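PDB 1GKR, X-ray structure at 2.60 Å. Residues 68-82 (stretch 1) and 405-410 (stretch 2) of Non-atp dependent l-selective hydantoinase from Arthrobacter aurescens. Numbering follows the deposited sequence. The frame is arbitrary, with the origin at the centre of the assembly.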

# COMPACT_ATOMS: atom_id res chain seq x y z
N LEU A 68 47.80 -3.28 -5.47
CA LEU A 68 47.57 -4.04 -4.26
C LEU A 68 47.49 -5.53 -4.54
O LEU A 68 47.04 -6.31 -3.70
CB LEU A 68 46.26 -3.59 -3.61
CG LEU A 68 46.11 -2.09 -3.36
CD1 LEU A 68 44.71 -1.82 -2.81
CD2 LEU A 68 47.19 -1.61 -2.39
N LYS A 69 47.95 -5.95 -5.72
CA LYS A 69 47.84 -7.35 -6.06
C LYS A 69 48.46 -8.34 -5.08
O LYS A 69 47.93 -9.43 -4.91
CB LYS A 69 48.36 -7.59 -7.48
CG LYS A 69 49.86 -7.59 -7.63
CD LYS A 69 50.24 -7.54 -9.12
CE LYS A 69 50.01 -6.15 -9.69
NZ LYS A 69 50.29 -6.07 -11.15
N ASN A 70 49.54 -7.98 -4.41
CA ASN A 70 50.12 -8.94 -3.48
C ASN A 70 49.44 -8.99 -2.13
O ASN A 70 49.82 -9.78 -1.27
CB ASN A 70 51.61 -8.67 -3.29
CG ASN A 70 52.40 -8.96 -4.53
OD1 ASN A 70 52.36 -10.08 -5.06
ND2 ASN A 70 53.14 -7.96 -5.02
N ARG A 71 48.41 -8.18 -1.96
CA ARG A 71 47.71 -8.15 -0.69
C ARG A 71 46.26 -8.65 -0.74
O ARG A 71 45.77 -9.25 0.23
CB ARG A 71 47.77 -6.72 -0.16
CG ARG A 71 47.25 -6.52 1.26
CD ARG A 71 47.85 -5.24 1.89
NE ARG A 71 49.30 -5.17 1.69
CZ ARG A 71 49.89 -4.52 0.69
NH1 ARG A 71 49.18 -3.85 -0.21
NH2 ARG A 71 51.21 -4.56 0.57
N TYR A 72 45.57 -8.42 -1.86
CA TYR A 72 44.17 -8.81 -2.00
C TYR A 72 43.87 -9.91 -3.01
O TYR A 72 43.24 -10.90 -2.67
CB TYR A 72 43.35 -7.56 -2.33
CG TYR A 72 43.46 -6.51 -1.26
CD1 TYR A 72 42.72 -6.63 -0.09
CD2 TYR A 72 44.33 -5.44 -1.39
CE1 TYR A 72 42.86 -5.70 0.94
CE2 TYR A 72 44.48 -4.51 -0.37
CZ TYR A 72 43.74 -4.64 0.79
OH TYR A 72 43.85 -3.73 1.82
N GLY A 73 44.32 -9.73 -4.25
CA GLY A 73 44.08 -10.74 -5.28
C GLY A 73 44.83 -10.47 -6.58
O GLY A 73 45.12 -9.31 -6.91
N ARG A 74 45.13 -11.53 -7.31
CA ARG A 74 45.84 -11.43 -8.59
C ARG A 74 44.93 -11.95 -9.71
O ARG A 74 44.29 -12.99 -9.56
CB ARG A 74 47.12 -12.28 -8.58
CG ARG A 74 47.97 -12.20 -7.32
CD ARG A 74 48.90 -11.00 -7.35
NE ARG A 74 49.84 -11.08 -8.46
CZ ARG A 74 50.78 -12.01 -8.58
NH1 ARG A 74 50.90 -12.94 -7.64
NH2 ARG A 74 51.57 -12.02 -9.64
N PHE A 75 44.88 -11.25 -10.84
CA PHE A 75 44.05 -11.71 -11.94
C PHE A 75 44.32 -13.16 -12.33
O PHE A 75 43.38 -13.93 -12.49
CB PHE A 75 44.21 -10.82 -13.17
CG PHE A 75 43.63 -9.44 -13.02
CD1 PHE A 75 42.41 -9.24 -12.37
CD2 PHE A 75 44.28 -8.33 -13.55
CE1 PHE A 75 41.85 -7.97 -12.26
CE2 PHE A 75 43.73 -7.05 -13.45
CZ PHE A 75 42.52 -6.87 -12.81
N GLU A 76 45.60 -13.53 -12.48
CA GLU A 76 45.94 -14.90 -12.89
C GLU A 76 45.68 -15.95 -11.84
O GLU A 76 45.67 -17.14 -12.16
CB GLU A 76 47.40 -15.06 -13.32
CG GLU A 76 48.17 -13.80 -13.55
CD GLU A 76 48.54 -13.12 -12.26
OE1 GLU A 76 49.04 -13.83 -11.36
OE2 GLU A 76 48.34 -11.89 -12.16
N LEU A 77 45.50 -15.55 -10.59
CA LEU A 77 45.24 -16.56 -9.57
C LEU A 77 43.75 -16.73 -9.32
O LEU A 77 43.21 -17.81 -9.53
CB LEU A 77 45.95 -16.21 -8.27
CG LEU A 77 47.46 -16.15 -8.43
CD1 LEU A 77 48.11 -15.96 -7.08
CD2 LEU A 77 47.94 -17.42 -9.10
N ASP A 78 43.10 -15.65 -8.90
CA ASP A 78 41.67 -15.69 -8.62
C ASP A 78 40.81 -16.05 -9.83
O ASP A 78 39.78 -16.70 -9.68
CB ASP A 78 41.22 -14.34 -8.06
CG ASP A 78 41.92 -14.01 -6.76
OD1 ASP A 78 43.16 -14.05 -6.74
OD2 ASP A 78 41.22 -13.71 -5.77
N SER A 79 41.23 -15.66 -11.03
CA SER A 79 40.42 -16.01 -12.18
C SER A 79 40.45 -17.54 -12.37
O SER A 79 39.61 -18.11 -13.07
CB SER A 79 40.90 -15.28 -13.45
OG SER A 79 42.04 -15.87 -14.02
N GLU A 80 41.39 -18.22 -11.74
CA GLU A 80 41.41 -19.68 -11.87
C GLU A 80 40.31 -20.22 -10.96
O GLU A 80 39.72 -21.26 -11.25
CB GLU A 80 42.76 -20.27 -11.46
CG GLU A 80 43.88 -19.97 -12.44
CD GLU A 80 44.97 -21.02 -12.40
OE1 GLU A 80 45.04 -21.76 -11.39
OE2 GLU A 80 45.77 -21.10 -13.36
N SER A 81 40.05 -19.52 -9.85
CA SER A 81 39.00 -19.94 -8.94
C SER A 81 37.67 -19.83 -9.68
O SER A 81 36.80 -20.68 -9.53
CB SER A 81 38.95 -19.05 -7.70
OG SER A 81 39.91 -19.45 -6.74
N ALA A 82 37.52 -18.76 -10.47
CA ALA A 82 36.31 -18.56 -11.23
C ALA A 82 36.15 -19.75 -12.19
O ALA A 82 35.12 -20.42 -12.20
CB ALA A 82 36.38 -17.27 -12.02
N PHE A 405 42.08 -23.61 -2.70
CA PHE A 405 41.68 -22.48 -3.53
C PHE A 405 42.80 -22.06 -4.46
O PHE A 405 43.96 -22.04 -4.07
CB PHE A 405 41.28 -21.29 -2.67
CG PHE A 405 39.88 -21.37 -2.12
CD1 PHE A 405 39.13 -22.53 -2.24
CD2 PHE A 405 39.33 -20.27 -1.45
CE1 PHE A 405 37.84 -22.60 -1.72
CE2 PHE A 405 38.04 -20.34 -0.92
CZ PHE A 405 37.30 -21.50 -1.05
N ARG A 406 42.43 -21.70 -5.68
CA ARG A 406 43.41 -21.27 -6.66
C ARG A 406 43.72 -19.77 -6.53
O ARG A 406 44.69 -19.28 -7.09
CB ARG A 406 42.86 -21.56 -8.05
CG ARG A 406 42.27 -22.95 -8.15
CD ARG A 406 43.36 -23.98 -8.11
NE ARG A 406 44.25 -23.81 -9.26
CZ ARG A 406 45.57 -23.98 -9.22
NH1 ARG A 406 46.18 -24.33 -8.09
NH2 ARG A 406 46.29 -23.81 -10.33
N SER A 407 42.90 -19.06 -5.76
CA SER A 407 43.08 -17.62 -5.57
C SER A 407 44.27 -17.27 -4.69
O SER A 407 44.89 -18.14 -4.08
CB SER A 407 41.81 -17.03 -4.96
OG SER A 407 41.54 -17.62 -3.71
N LEU A 408 44.57 -15.97 -4.61
CA LEU A 408 45.68 -15.51 -3.79
C LEU A 408 45.46 -15.92 -2.34
O LEU A 408 46.35 -16.47 -1.71
CB LEU A 408 45.83 -13.99 -3.86
CG LEU A 408 46.97 -13.50 -2.97
CD1 LEU A 408 48.27 -14.02 -3.55
CD2 LEU A 408 46.98 -11.97 -2.88
N HIS A 409 44.28 -15.65 -1.80
CA HIS A 409 44.00 -16.03 -0.43
C HIS A 409 43.38 -17.42 -0.32
O HIS A 409 42.70 -17.88 -1.23
CB HIS A 409 43.12 -14.99 0.23
CG HIS A 409 43.85 -13.72 0.52
ND1 HIS A 409 44.98 -13.68 1.31
CD2 HIS A 409 43.64 -12.45 0.09
CE1 HIS A 409 45.45 -12.44 1.34
NE2 HIS A 409 44.66 -11.68 0.61
N LYS A 410 43.62 -18.07 0.81
CA LYS A 410 43.14 -19.43 1.01
C LYS A 410 42.28 -19.67 2.23
O LYS A 410 42.60 -20.52 3.05
CB LYS A 410 44.33 -20.38 1.07
CG LYS A 410 44.80 -20.96 -0.26
CD LYS A 410 45.71 -20.05 -1.05
CE LYS A 410 46.20 -20.81 -2.29
NZ LYS A 410 46.94 -19.97 -3.27
O HOH W 1 42.56 -13.54 -3.25
O HOH W 2 46.43 -20.47 -9.31
O HOH W 3 38.87 -18.19 -4.13

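A segment without regular secondary structure can pack against a helix and the loop that leads into it when its backbone polar groups are answered by side chains and its apolar groups find a pocket of backbone. The contact between residues 68-82 and 405-410 of this hydantoinase illustrates the principle. Residues at least 325 positions apart in sequence meet here and together bury 536 Å². The second stretch runs against the first in the opposite sense: Leu408 lies near Gly73, Ser407 near Asp78 and Arg406 near Ser81, with the CA atoms of Asp78 and Ser407 only 3.9 Å apart.

Asp78 is the central polar residue of the contact. Its CA-to-CB bond points sideways, but chi1 in the m well (-61°) brings the carboxylate nearer the partner. Asp78 OD1 accepts from Leu408 N at 3.2 Å, nearly in line at 164°, and also from Arg74 N at 3.2 Å; Arg74 holds the N-cap position, so one oxygen ties the start of the helix to the incoming loop. OD2 takes a hydrogen from water 1, which also donates to Tyr72 O and accepts from His409 N, satisfying three groups with one molecule.

Leu408 contributes the largest buried area. Its CA-to-CB bond points toward the first stretch, and the side chain adopts the t, p rotamer. Leu408 CD2 is thereby set among main-chain atoms of the 69-73 turn, 3.4 Å from Lys69 O and 3.7 Å from Gly73 N, while Leu408 CD1 meets Leu77 CD1 at 4.0 Å. Gly73 lies close by without a side chain; an ideal CB there would be crowded by Asp78 OD2 at 3.2 Å.

His409 starts sideways, yet its m rotamer (-72°) swings the imidazole back to the turn. His409 NE2 donates to Arg71 O at 2.7 Å, with the oxygen near the ring plane, where an N-H can reach it.

At the other end, Arg406 folds through three successive m angles, bringing its guanidinium to Glu80, whose side chain extends by m then t. Arg406 NH2 and Glu80 OE1 form a salt bridge at 2.6 Å; the hydrogen bond within it is weak, its angle being 120°, so charge attraction complements imperfect direction. Water 2 donates to both Glu80 OE1 and Arg406 O, which helps to serve a carbonyl whose Arg406 O sits 3.2 Å from Leu77 O, a pair of acceptors that cannot bond each other.

Ser407, in the p rotamer, turns OG to its own stretch, Ser407 OG donating to His409 O at 2.8 Å. Water 3 then donates to Ser407 OG and Ser81 OG, bridging the two hydroxyls.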